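Local structure of R.Ecl18kI (Enterobacter cloacae, 2GB7) at residues F71-L76 with L108-N112; L79-R84 with D96-Y101; I22-V28 with R119-E123. The protein recognises the double-stranded DNA sequence 5'-CCNGG-3', flipping nucleotides out of the helix as it does so, and cleaves it as a type II restriction endonuclease. The protein carries 1 engineered substitution. All coordinates share one frame; numbering follows the deposited sequence.

Contact 1 of 3, residues F71-L76 with L108-N112; sequences FTTRML and LALSN. With nucleotides of chain A.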
loop_
_atom_site.group_PDB
_atom_site.type_symbol
_atom_site.label_atom_id
_atom_site.label_comp_id
_atom_site.label_asym_id
_atom_site.label_seq_id
_atom_site.Cartn_x
_atom_site.Cartn_y
_atom_site.Cartn_z
ATOM N N PHE F 71 -17.205 19.153 1.671
ATOM C CA PHE F 71 -16.763 18.727 2.992
ATOM C C PHE F 71 -15.429 19.360 3.385
ATOM O O PHE F 71 -15.277 19.921 4.476
ATOM C CB PHE F 71 -16.646 17.197 2.991
ATOM C CG PHE F 71 -16.108 16.632 4.258
ATOM C CD1 PHE F 71 -16.932 16.490 5.378
ATOM C CD2 PHE F 71 -14.777 16.235 4.341
ATOM C CE1 PHE F 71 -16.436 15.947 6.558
ATOM C CE2 PHE F 71 -14.274 15.698 5.513
ATOM C CZ PHE F 71 -15.110 15.536 6.619
ATOM N N THR F 72 -14.463 19.304 2.485
ATOM C CA THR F 72 -13.138 19.848 2.745
ATOM C C THR F 72 -13.250 21.336 3.074
ATOM O O THR F 72 -12.700 21.828 4.073
ATOM C CB THR F 72 -12.252 19.621 1.529
ATOM O OG1 THR F 72 -12.197 18.206 1.263
ATOM C CG2 THR F 72 -10.844 20.187 1.746
ATOM N N THR F 73 -13.984 22.052 2.243
ATOM C CA THR F 73 -14.170 23.503 2.488
ATOM C C THR F 73 -14.789 23.756 3.861
ATOM O O THR F 73 -14.351 24.671 4.597
ATOM C CB THR F 73 -15.041 24.096 1.396
ATOM O OG1 THR F 73 -14.354 23.977 0.144
ATOM C CG2 THR F 73 -15.361 25.570 1.678
ATOM N N ARG F 74 -15.785 22.952 4.218
ATOM C CA ARG F 74 -16.464 23.089 5.500
ATOM C C ARG F 74 -15.528 22.816 6.663
ATOM O O ARG F 74 -15.524 23.571 7.642
ATOM C CB ARG F 74 -17.697 22.203 5.583
ATOM C CG ARG F 74 -18.643 22.537 6.718
ATOM C CD ARG F 74 -20.038 21.980 6.473
ATOM N NE ARG F 74 -20.610 22.470 5.216
ATOM C CZ ARG F 74 -20.647 21.797 4.062
ATOM N NH1 ARG F 74 -20.168 20.546 3.948
ATOM N NH2 ARG F 74 -21.191 22.386 3.004
ATOM N N MET F 75 -14.729 21.763 6.541
ATOM C CA MET F 75 -13.748 21.453 7.571
ATOM C C MET F 75 -12.776 22.597 7.741
ATOM O O MET F 75 -12.507 23.018 8.858
ATOM C CB MET F 75 -13.019 20.134 7.275
ATOM C CG MET F 75 -13.939 18.938 7.364
ATOM S SD MET F 75 -14.890 18.843 8.894
ATOM C CE MET F 75 -13.601 18.704 10.105
ATOM N N LEU F 76 -12.270 23.121 6.632
ATOM C CA LEU F 76 -11.308 24.216 6.696
ATOM C C LEU F 76 -11.894 25.457 7.357
ATOM O O LEU F 76 -11.175 26.253 7.960
ATOM C CB LEU F 76 -10.803 24.568 5.297
ATOM C CG LEU F 76 -9.823 23.587 4.652
ATOM C CD1 LEU F 76 -9.519 23.975 3.194
ATOM C CD2 LEU F 76 -8.534 23.490 5.463
ATOM N N LEU F 108 -6.154 17.152 7.368
ATOM C CA LEU F 108 -7.407 17.017 6.614
ATOM C C LEU F 108 -7.207 16.332 5.269
ATOM O O LEU F 108 -7.942 15.402 4.931
ATOM C CB LEU F 108 -8.047 18.388 6.392
ATOM C CG LEU F 108 -9.307 18.466 5.525
ATOM C CD1 LEU F 108 -10.438 17.642 6.103
ATOM C CD2 LEU F 108 -9.766 19.916 5.377
ATOM N N ALA F 109 -6.251 16.810 4.476
ATOM C CA ALA F 109 -6.019 16.200 3.166
ATOM C C ALA F 109 -5.587 14.751 3.317
ATOM O O ALA F 109 -6.030 13.889 2.559
ATOM C CB ALA F 109 -4.977 16.972 2.396
ATOM N N LEU F 110 -4.732 14.496 4.302
ATOM C CA LEU F 110 -4.301 13.130 4.579
ATOM C C LEU F 110 -5.496 12.218 4.868
ATOM O O LEU F 110 -5.603 11.135 4.281
ATOM C CB LEU F 110 -3.306 13.062 5.744
ATOM C CG LEU F 110 -2.789 11.676 6.177
ATOM C CD1 LEU F 110 -2.084 10.937 5.036
ATOM C CD2 LEU F 110 -1.846 11.876 7.384
ATOM N N SER F 111 -6.380 12.670 5.758
ATOM C CA SER F 111 -7.583 11.921 6.120
ATOM C C SER F 111 -8.423 11.639 4.867
ATOM O O SER F 111 -8.899 10.506 4.681
ATOM C CB SER F 111 -8.393 12.725 7.143
ATOM O OG SER F 111 -9.498 11.982 7.620
ATOM N N ASN F 112 -8.581 12.665 4.023
ATOM C CA ASN F 112 -9.257 12.527 2.706
ATOM C C ASN F 112 -8.670 11.468 1.784
ATOM O O ASN F 112 -9.421 10.643 1.225
ATOM C CB ASN F 112 -9.272 13.856 1.955
ATOM C CG ASN F 112 -10.292 14.832 2.507
ATOM O OD1 ASN F 112 -11.086 14.517 3.399
ATOM N ND2 ASN F 112 -10.282 16.030 1.951
ATOM P P DG A 8 -8.702 8.995 9.821
ATOM O OP1 DG A 8 -9.427 10.292 9.708
ATOM O OP2 DG A 8 -8.647 8.301 11.128
ATOM O "O5'" DG A 8 -9.342 8.029 8.731
ATOM C "C5'" DG A 8 -9.293 8.394 7.357
ATOM C "C4'" DG A 8 -9.957 7.340 6.505
ATOM O "O4'" DG A 8 -9.138 6.149 6.456
ATOM C "C3'" DG A 8 -11.332 6.893 6.989
ATOM O "O3'" DG A 8 -12.170 6.719 5.849
ATOM C "C2'" DG A 8 -11.049 5.567 7.674
ATOM C "C1'" DG A 8 -9.901 5.022 6.844
ATOM N N9 DG A 8 -9.002 4.105 7.537
ATOM C C8 DG A 8 -8.270 4.363 8.670
ATOM N N7 DG A 8 -7.517 3.360 9.032
ATOM C C5 DG A 8 -7.773 2.376 8.086
ATOM C C6 DG A 8 -7.242 1.068 7.955
ATOM O O6 DG A 8 -6.406 0.503 8.672
ATOM N N1 DG A 8 -7.779 0.405 6.858
ATOM C C2 DG A 8 -8.711 0.931 5.996
ATOM N N2 DG A 8 -9.119 0.129 5.004
ATOM N N3 DG A 8 -9.208 2.154 6.104
ATOM C C4 DG A 8 -8.699 2.816 7.163
#
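Leu108 pushes its forked end into a hollow formed by Phe71, Thr72, Met75 and Leu76, the knob-into-hole arrangement by which one helix seats a residue among four of another. Holding CG anti to the backbone N sends both methyls across the gap, where they divide the work. Leu108 CD2 lies 3.7 Å from Leu76 CG and is flanked by Thr72 CG2, while CD1 rests against CB and CG of Met75. Phe71 CE2 closes the hollow more loosely, 4.3 Å from Leu108 CD1. Met75 CG also lies 3.6 Å above one face of the Phe71 ring, toward the rim; beyond it the bent chain leads its end away from Leu108.

One turn further on, Asn112 adds a polar contact to this apolar one. Its ND2 donates to Thr72 OG1 at 3.0 Å with an N-H...O angle of 135°, and the hydroxyl oxygen stands somewhat out of the amide plane. Thr72 OG1 is also bonded to Glu68 O within its own helix. On the other branch of the amide, Asn112 OD1 approaches the edge of the Phe71 ring, 4.0 Å from CE2, with amide and ring planes 48° apart; this oxygen accepts from Arg17 NH2. The same arginine group reaches Ser111 OG, which donates to OP1 of DG8 of chain A at 2.7 Å, so the helix face beside the knob meets the DNA backbone.

The short helical segments run nearly antiparallel, at 150°, with axes 11.2 Å apart at closest approach. Helix 6-20 covers the Phe71 and Met75 side, and the second subunit packs on Ala109. The arrangement is typical of a buried, nearly antiparallel helix pair joined by a single knob in a hole, here lying beside a DNA phosphate.

Contact 2 of 3, residues L79-R84 with D96-Y101; sequences LIDEER and DFTMEY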
loop_
_atom_site.group_PDB
_atom_site.type_symbol
_atom_site.label_atom_id
_atom_site.label_comp_id
_atom_site.label_asym_id
_atom_site.label_seq_id
_atom_site.Cartn_x
_atom_site.Cartn_y
_atom_site.Cartn_z
ATOM N N LEU F 79 -11.250 26.480 11.096
ATOM C CA LEU F 79 -9.991 27.038 11.565
ATOM C C LEU F 79 -9.850 28.536 11.267
ATOM O O LEU F 79 -8.874 29.167 11.684
ATOM C CB LEU F 79 -8.798 26.380 10.881
ATOM C CG LEU F 79 -8.716 24.854 10.857
ATOM C CD1 LEU F 79 -7.545 24.452 9.940
ATOM C CD2 LEU F 79 -8.574 24.267 12.253
ATOM N N ILE F 80 -10.797 29.096 10.525
ATOM C CA ILE F 80 -10.776 30.536 10.279
ATOM C C ILE F 80 -11.011 31.287 11.590
ATOM O O ILE F 80 -11.957 30.997 12.328
ATOM C CB ILE F 80 -11.792 30.982 9.208
ATOM C CG1 ILE F 80 -11.567 30.235 7.901
ATOM C CG2 ILE F 80 -11.621 32.471 8.923
ATOM C CD1 ILE F 80 -12.634 30.511 6.852
ATOM N N ASP F 81 -10.141 32.261 11.865
ATOM C CA ASP F 81 -10.121 32.959 13.133
ATOM C C ASP F 81 -10.347 34.438 12.840
ATOM O O ASP F 81 -9.438 35.146 12.392
ATOM C CB ASP F 81 -8.774 32.718 13.825
ATOM C CG ASP F 81 -8.720 33.251 15.260
ATOM O OD1 ASP F 81 -9.440 34.206 15.600
ATOM O OD2 ASP F 81 -7.917 32.700 16.047
ATOM N N GLU F 82 -11.580 34.879 13.064
ATOM C CA GLU F 82 -11.981 36.244 12.761
ATOM C C GLU F 82 -11.227 37.248 13.615
ATOM O O GLU F 82 -10.751 38.261 13.090
ATOM C CB GLU F 82 -13.501 36.401 12.897
ATOM C CG GLU F 82 -14.056 37.838 12.878
ATOM C CD GLU F 82 -13.485 38.739 11.778
ATOM O OE1 GLU F 82 -12.991 38.239 10.748
ATOM O OE2 GLU F 82 -13.537 39.972 11.958
ATOM N N GLU F 83 -11.101 36.971 14.913
ATOM C CA GLU F 83 -10.463 37.927 15.836
ATOM C C GLU F 83 -8.998 38.112 15.463
ATOM O O GLU F 83 -8.438 39.201 15.595
ATOM C CB GLU F 83 -10.577 37.458 17.292
ATOM C CG GLU F 83 -11.928 37.721 17.949
ATOM N N ARG F 84 -8.396 37.024 14.987
ATOM C CA ARG F 84 -7.022 37.008 14.529
ATOM C C ARG F 84 -6.796 37.870 13.281
ATOM O O ARG F 84 -5.863 38.676 13.232
ATOM C CB ARG F 84 -6.610 35.563 14.239
ATOM C CG ARG F 84 -5.134 35.331 14.315
ATOM C CD ARG F 84 -4.770 33.908 13.938
ATOM N NE ARG F 84 -3.498 33.895 13.226
ATOM C CZ ARG F 84 -2.308 34.048 13.797
ATOM N NH1 ARG F 84 -2.196 34.220 15.114
ATOM N NH2 ARG F 84 -1.218 34.033 13.047
ATOM N N ASP F 96 -1.313 34.262 6.056
ATOM C CA ASP F 96 -1.347 33.824 7.444
ATOM C C ASP F 96 -2.021 32.466 7.560
ATOM O O ASP F 96 -1.514 31.561 8.214
ATOM C CB ASP F 96 -2.110 34.849 8.282
ATOM C CG ASP F 96 -2.113 34.509 9.762
ATOM O OD1 ASP F 96 -1.036 34.593 10.392
ATOM O OD2 ASP F 96 -3.197 34.174 10.290
ATOM N N PHE F 97 -3.170 32.328 6.921
ATOM C CA PHE F 97 -3.849 31.040 6.882
ATOM C C PHE F 97 -2.899 29.952 6.403
ATOM O O PHE F 97 -2.821 28.879 7.016
ATOM C CB PHE F 97 -5.064 31.130 5.975
ATOM C CG PHE F 97 -5.971 29.953 6.068
ATOM C CD1 PHE F 97 -6.846 29.820 7.142
ATOM C CD2 PHE F 97 -5.974 28.988 5.067
ATOM C CE1 PHE F 97 -7.712 28.723 7.218
ATOM C CE2 PHE F 97 -6.819 27.883 5.143
ATOM C CZ PHE F 97 -7.700 27.758 6.218
ATOM N N THR F 98 -2.187 30.209 5.305
ATOM C CA THR F 98 -1.263 29.212 4.748
ATOM C C THR F 98 -0.084 28.924 5.683
ATOM O O THR F 98 0.588 27.890 5.539
ATOM C CB THR F 98 -0.717 29.610 3.350
ATOM O OG1 THR F 98 0.003 30.850 3.447
ATOM C CG2 THR F 98 -1.850 29.764 2.327
ATOM N N MET F 99 0.156 29.830 6.631
ATOM C CA MET F 99 1.281 29.697 7.569
ATOM C C MET F 99 0.920 29.129 8.947
ATOM O O MET F 99 1.725 28.409 9.541
ATOM C CB MET F 99 2.017 31.032 7.738
ATOM C CG MET F 99 2.568 31.625 6.439
ATOM S SD MET F 99 3.893 32.806 6.724
ATOM C CE MET F 99 5.005 31.686 7.617
ATOM N N GLU F 100 -0.264 29.466 9.459
ATOM C CA GLU F 100 -0.651 29.099 10.826
ATOM C C GLU F 100 -1.195 27.681 10.973
ATOM O O GLU F 100 -1.112 27.101 12.053
ATOM C CB GLU F 100 -1.691 30.067 11.380
ATOM C CG GLU F 100 -1.527 30.383 12.864
ATOM C CD GLU F 100 -0.133 30.888 13.234
ATOM O OE1 GLU F 100 0.729 31.052 12.342
ATOM O OE2 GLU F 100 0.106 31.128 14.445
ATOM N N TYR F 101 -1.773 27.137 9.909
ATOM C CA TYR F 101 -2.417 25.817 10.045
ATOM C C TYR F 101 -1.858 24.697 9.162
ATOM O O TYR F 101 -2.638 23.890 8.665
ATOM C CB TYR F 101 -3.946 25.942 9.863
ATOM C CG TYR F 101 -4.517 27.170 10.539
ATOM C CD1 TYR F 101 -4.746 28.332 9.811
ATOM C CD2 TYR F 101 -4.805 27.177 11.908
ATOM C CE1 TYR F 101 -5.249 29.476 10.422
ATOM C CE2 TYR F 101 -5.305 28.339 12.540
ATOM C CZ TYR F 101 -5.534 29.476 11.782
ATOM O OH TYR F 101 -6.028 30.644 12.355
#
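Arg84 reaches across to Asp96, Glu100 and Tyr101, and its chain can be read atom by atom. CB points toward the other segment, and CG, anti to the backbone N (chi1 -156°), carries the chain across toward Asp96. CD passes 3.8 Å from Tyr101 OH, and the chain bends at chi3 before NE. There NE donates to Asp96 OD2 at 3.0 Å, while NH2 donates to Asp96 OD1 at 2.7 Å. This is a side-on, two-nitrogen grip on a nearly coplanar carboxylate, with each oxygen using its syn lone pair. Glu100 instead lays its carboxylate over one guanidinium face, the planes 14° apart; Glu100 OE2 sits 3.5 Å from Arg84 NH2, a salt bridge of charges alone, and 3.9 Å from NH1. Two carboxylates thus share one cation, an arrangement likely to favour their ionised forms.

Below this exposed network the contact turns apolar. Leu79 CB makes a CH-pi contact 4.3 Å from the Tyr101 ring centroid, and Glu100 CB covers the opposite face. Ile80 CG1 touches Phe97 CE1. Asp81, the N-cap of the short helix 82-85, accepts from Arg84 N, anchoring the root of the arginine. Together these groups form a surface salt-bridge network above an aromatic-aliphatic core, joining a capped helix start to a helix end.

Contact 3 of 3, residues I22-V28 with R119-E123; sequences ITPFALV and RAGKE. With nucleotides of chain A; nucleotides of chain B.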
loop_
_atom_site.group_PDB
_atom_site.type_symbol
_atom_site.label_atom_id
_atom_site.label_comp_id
_atom_site.label_asym_id
_atom_site.label_seq_id
_atom_site.Cartn_x
_atom_site.Cartn_y
_atom_site.Cartn_z
ATOM N N ILE F 22 -22.288 8.609 3.316
ATOM C CA ILE F 22 -22.791 7.244 3.318
ATOM C C ILE F 22 -21.656 6.252 3.030
ATOM O O ILE F 22 -20.594 6.619 2.491
ATOM C CB ILE F 22 -23.989 7.072 2.352
ATOM C CG1 ILE F 22 -23.565 7.288 0.889
ATOM C CG2 ILE F 22 -25.138 8.026 2.753
ATOM C CD1 ILE F 22 -24.704 7.027 -0.135
ATOM N N THR F 23 -21.871 4.997 3.420
ATOM C CA THR F 23 -20.838 3.971 3.302
ATOM C C THR F 23 -20.553 3.706 1.819
ATOM O O THR F 23 -21.416 4.001 0.975
ATOM C CB THR F 23 -21.273 2.680 4.001
ATOM O OG1 THR F 23 -22.341 2.077 3.259
ATOM C CG2 THR F 23 -21.744 2.983 5.429
ATOM N N PRO F 24 -19.349 3.184 1.502
ATOM C CA PRO F 24 -19.013 2.783 0.139
ATOM C C PRO F 24 -20.077 1.883 -0.453
ATOM O O PRO F 24 -20.532 2.124 -1.571
ATOM C CB PRO F 24 -17.709 1.998 0.323
ATOM C CG PRO F 24 -17.055 2.674 1.484
ATOM C CD PRO F 24 -18.204 2.971 2.420
ATOM N N PHE F 25 -20.502 0.846 0.271
ATOM C CA PHE F 25 -21.548 -0.017 -0.296
ATOM C C PHE F 25 -22.869 0.711 -0.513
ATOM O O PHE F 25 -23.533 0.512 -1.537
ATOM C CB PHE F 25 -21.798 -1.258 0.548
ATOM C CG PHE F 25 -22.753 -2.198 -0.093
ATOM C CD1 PHE F 25 -22.299 -3.135 -1.018
ATOM C CD2 PHE F 25 -24.117 -2.120 0.166
ATOM C CE1 PHE F 25 -23.175 -3.988 -1.653
ATOM C CE2 PHE F 25 -24.994 -2.969 -0.461
ATOM C CZ PHE F 25 -24.533 -3.899 -1.369
ATOM N N ALA F 26 -23.267 1.528 0.455
ATOM C CA ALA F 26 -24.491 2.320 0.296
ATOM C C ALA F 26 -24.432 3.205 -0.955
ATOM O O ALA F 26 -25.447 3.371 -1.655
ATOM C CB ALA F 26 -24.733 3.182 1.537
ATOM N N LEU F 27 -23.264 3.806 -1.221
ATOM C CA LEU F 27 -23.139 4.696 -2.394
ATOM C C LEU F 27 -23.234 3.881 -3.664
ATOM O O LEU F 27 -23.917 4.257 -4.613
ATOM C CB LEU F 27 -21.822 5.494 -2.371
ATOM C CG LEU F 27 -21.472 6.317 -3.624
ATOM C CD1 LEU F 27 -22.554 7.343 -3.911
ATOM C CD2 LEU F 27 -20.098 7.027 -3.511
ATOM N N VAL F 28 -22.563 2.735 -3.663
ATOM C CA VAL F 28 -22.614 1.853 -4.821
ATOM C C VAL F 28 -24.047 1.376 -5.029
ATOM O O VAL F 28 -24.539 1.359 -6.151
ATOM C CB VAL F 28 -21.639 0.641 -4.671
ATOM C CG1 VAL F 28 -21.937 -0.411 -5.745
ATOM C CG2 VAL F 28 -20.174 1.067 -4.761
ATOM N N ARG F 119 -12.165 3.579 0.567
ATOM C CA ARG F 119 -13.420 3.638 -0.197
ATOM C C ARG F 119 -13.273 3.155 -1.621
ATOM O O ARG F 119 -14.155 2.442 -2.089
ATOM C CB ARG F 119 -14.014 5.052 -0.195
ATOM C CG ARG F 119 -14.464 5.486 1.212
ATOM C CD ARG F 119 -15.090 6.876 1.202
ATOM N NE ARG F 119 -16.198 6.866 0.281
ATOM C CZ ARG F 119 -17.472 6.820 0.640
ATOM N NH1 ARG F 119 -17.811 6.894 1.922
ATOM N NH2 ARG F 119 -18.413 6.720 -0.297
ATOM N N ALA F 120 -12.179 3.492 -2.306
ATOM C CA ALA F 120 -12.017 3.059 -3.705
ATOM C C ALA F 120 -12.023 1.552 -3.770
ATOM O O ALA F 120 -12.661 0.962 -4.637
ATOM C CB ALA F 120 -10.740 3.605 -4.333
ATOM N N GLY F 121 -11.321 0.919 -2.841
ATOM C CA GLY F 121 -11.292 -0.576 -2.856
ATOM C C GLY F 121 -12.649 -1.166 -2.515
ATOM O O GLY F 121 -13.131 -2.115 -3.184
ATOM N N LYS F 122 -13.255 -0.647 -1.446
ATOM C CA LYS F 122 -14.541 -1.153 -0.990
ATOM C C LYS F 122 -15.636 -0.967 -2.077
ATOM O O LYS F 122 -16.475 -1.864 -2.304
ATOM C CB LYS F 122 -14.943 -0.539 0.369
ATOM C CG LYS F 122 -16.285 -1.136 0.926
ATOM C CD LYS F 122 -16.185 -2.621 1.320
ATOM C CE LYS F 122 -17.563 -3.261 1.567
ATOM N NZ LYS F 122 -18.199 -3.912 0.344
ATOM N N GLU F 123 -15.592 0.166 -2.750
ATOM C CA GLU F 123 -16.564 0.449 -3.805
ATOM C C GLU F 123 -16.336 -0.482 -4.991
ATOM O O GLU F 123 -17.297 -1.023 -5.514
ATOM C CB GLU F 123 -16.485 1.914 -4.229
ATOM C CG GLU F 123 -17.053 2.813 -3.147
ATOM C CD GLU F 123 -17.075 4.279 -3.546
ATOM O OE1 GLU F 123 -17.087 4.587 -4.755
ATOM O OE2 GLU F 123 -17.057 5.114 -2.616
ATOM P P DC A 9 -13.750 6.518 6.039
ATOM O OP1 DC A 9 -14.385 7.121 4.844
ATOM O OP2 DC A 9 -14.160 6.964 7.395
ATOM O "O5'" DC A 9 -13.931 4.940 5.930
ATOM C "C5'" DC A 9 -13.729 4.290 4.679
ATOM C "C4'" DC A 9 -13.971 2.805 4.802
ATOM O "O4'" DC A 9 -12.895 2.202 5.557
ATOM C "C3'" DC A 9 -15.266 2.408 5.511
ATOM O "O3'" DC A 9 -15.779 1.205 4.935
ATOM C "C2'" DC A 9 -14.794 2.063 6.913
ATOM C "C1'" DC A 9 -13.431 1.453 6.632
ATOM N N1 DC A 9 -12.470 1.511 7.743
ATOM C C2 DC A 9 -11.519 0.492 7.860
ATOM O O2 DC A 9 -11.514 -0.424 7.021
ATOM N N3 DC A 9 -10.631 0.532 8.880
ATOM C C4 DC A 9 -10.668 1.538 9.757
ATOM N N4 DC A 9 -9.774 1.540 10.747
ATOM C C5 DC A 9 -11.625 2.588 9.659
ATOM C C6 DC A 9 -12.499 2.537 8.647
ATOM P P DC B 4 -7.581 -1.907 -3.410
ATOM O OP1 DC B 4 -8.484 -1.937 -4.586
ATOM O OP2 DC B 4 -6.539 -2.959 -3.247
ATOM O "O5'" DC B 4 -6.850 -0.494 -3.354
ATOM C "C5'" DC B 4 -7.601 0.711 -3.338
ATOM C "C4'" DC B 4 -6.673 1.895 -3.211
ATOM O "O4'" DC B 4 -6.023 1.847 -1.918
ATOM C "C3'" DC B 4 -5.555 1.949 -4.255
ATOM O "O3'" DC B 4 -5.324 3.302 -4.658
ATOM C "C2'" DC B 4 -4.345 1.425 -3.501
ATOM C "C1'" DC B 4 -4.615 1.897 -2.080
ATOM N N1 DC B 4 -4.010 1.039 -1.051
ATOM C C2 DC B 4 -3.295 1.633 0.007
ATOM O O2 DC B 4 -3.266 2.869 0.102
ATOM N N3 DC B 4 -2.662 0.839 0.898
ATOM C C4 DC B 4 -2.727 -0.493 0.776
ATOM N N4 DC B 4 -2.033 -1.234 1.647
ATOM C C5 DC B 4 -3.491 -1.119 -0.253
ATOM C C6 DC B 4 -4.110 -0.321 -1.136
HETATM O O HOH W 1 -20.447 8.454 0.194
#
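Ile22 O is gripped twice: by Arg119 NH1 at 2.9 Å and by a water that donates to it, also from 2.9 Å. The arginine bond is almost straight (N-H...O 172°), and the carbonyl oxygen lies in the guanidinium plane. The water accepts a weak bond from Arg119 NH2, bridging the second nitrogen back to the same carbonyl. NH2 also forms a salt bridge to Glu123 OE2, one turn along its own helix, through a weak hydrogen bond of 3.1 Å. Held at both NH1 and NH2, the guanidinium is probably restrained in its rotation. A bend at chi3 (57°) helps to turn it toward Ile22, with Pro24 CG over one face and Leu27 CD2 at its edge, 3.6 Å from NH2.

A new helix begins just after Ile22: Thr23 is its N-cap, OG1 accepting from Ala26 N, and Pro24 is its first residue. This capped start crosses helix 102-134 at -53°, measured between the short segments, and Pro24 wedges into the junction. Its CB meets Lys122 CG tightly at 3.5 Å and also touches Glu123 CG. Val28 follows one turn later, its CG2 3.6 Å from Glu123 O.

DNA borders the same helix. The aliphatic part of Arg119 runs along the backbone of DC9 of chain A, CD lying 3.7 Å from OP1. Gly121 CA approaches OP1 of DC4 of chain B at 3.6 Å. On the protein side, helix 49-77 covers Leu27 and Glu123 through Glu63 and Cys60.

From the N terminus, helix 6-20 leads into the 22-28 segment, which opens the widest loop; contact 3 closes it some ninety residues later, on helix 102-134. Inside that loop, helix 102-134 comes back against helix 49-77 at contact 1, and contact 2 is nested deeper still, joining the start of helix 82-85 to the end of helix 90-100. The three loops are therefore nested, and none crosses another. Contacts 1 and 2 touch, through Leu76 O and Phe97 CZ, and both meet the second subunit. Contact 3 lies on helix 102-134 nearer the chain's centre, its centre about 19 Å from that of contact 1 and about 34 Å from that of contact 2.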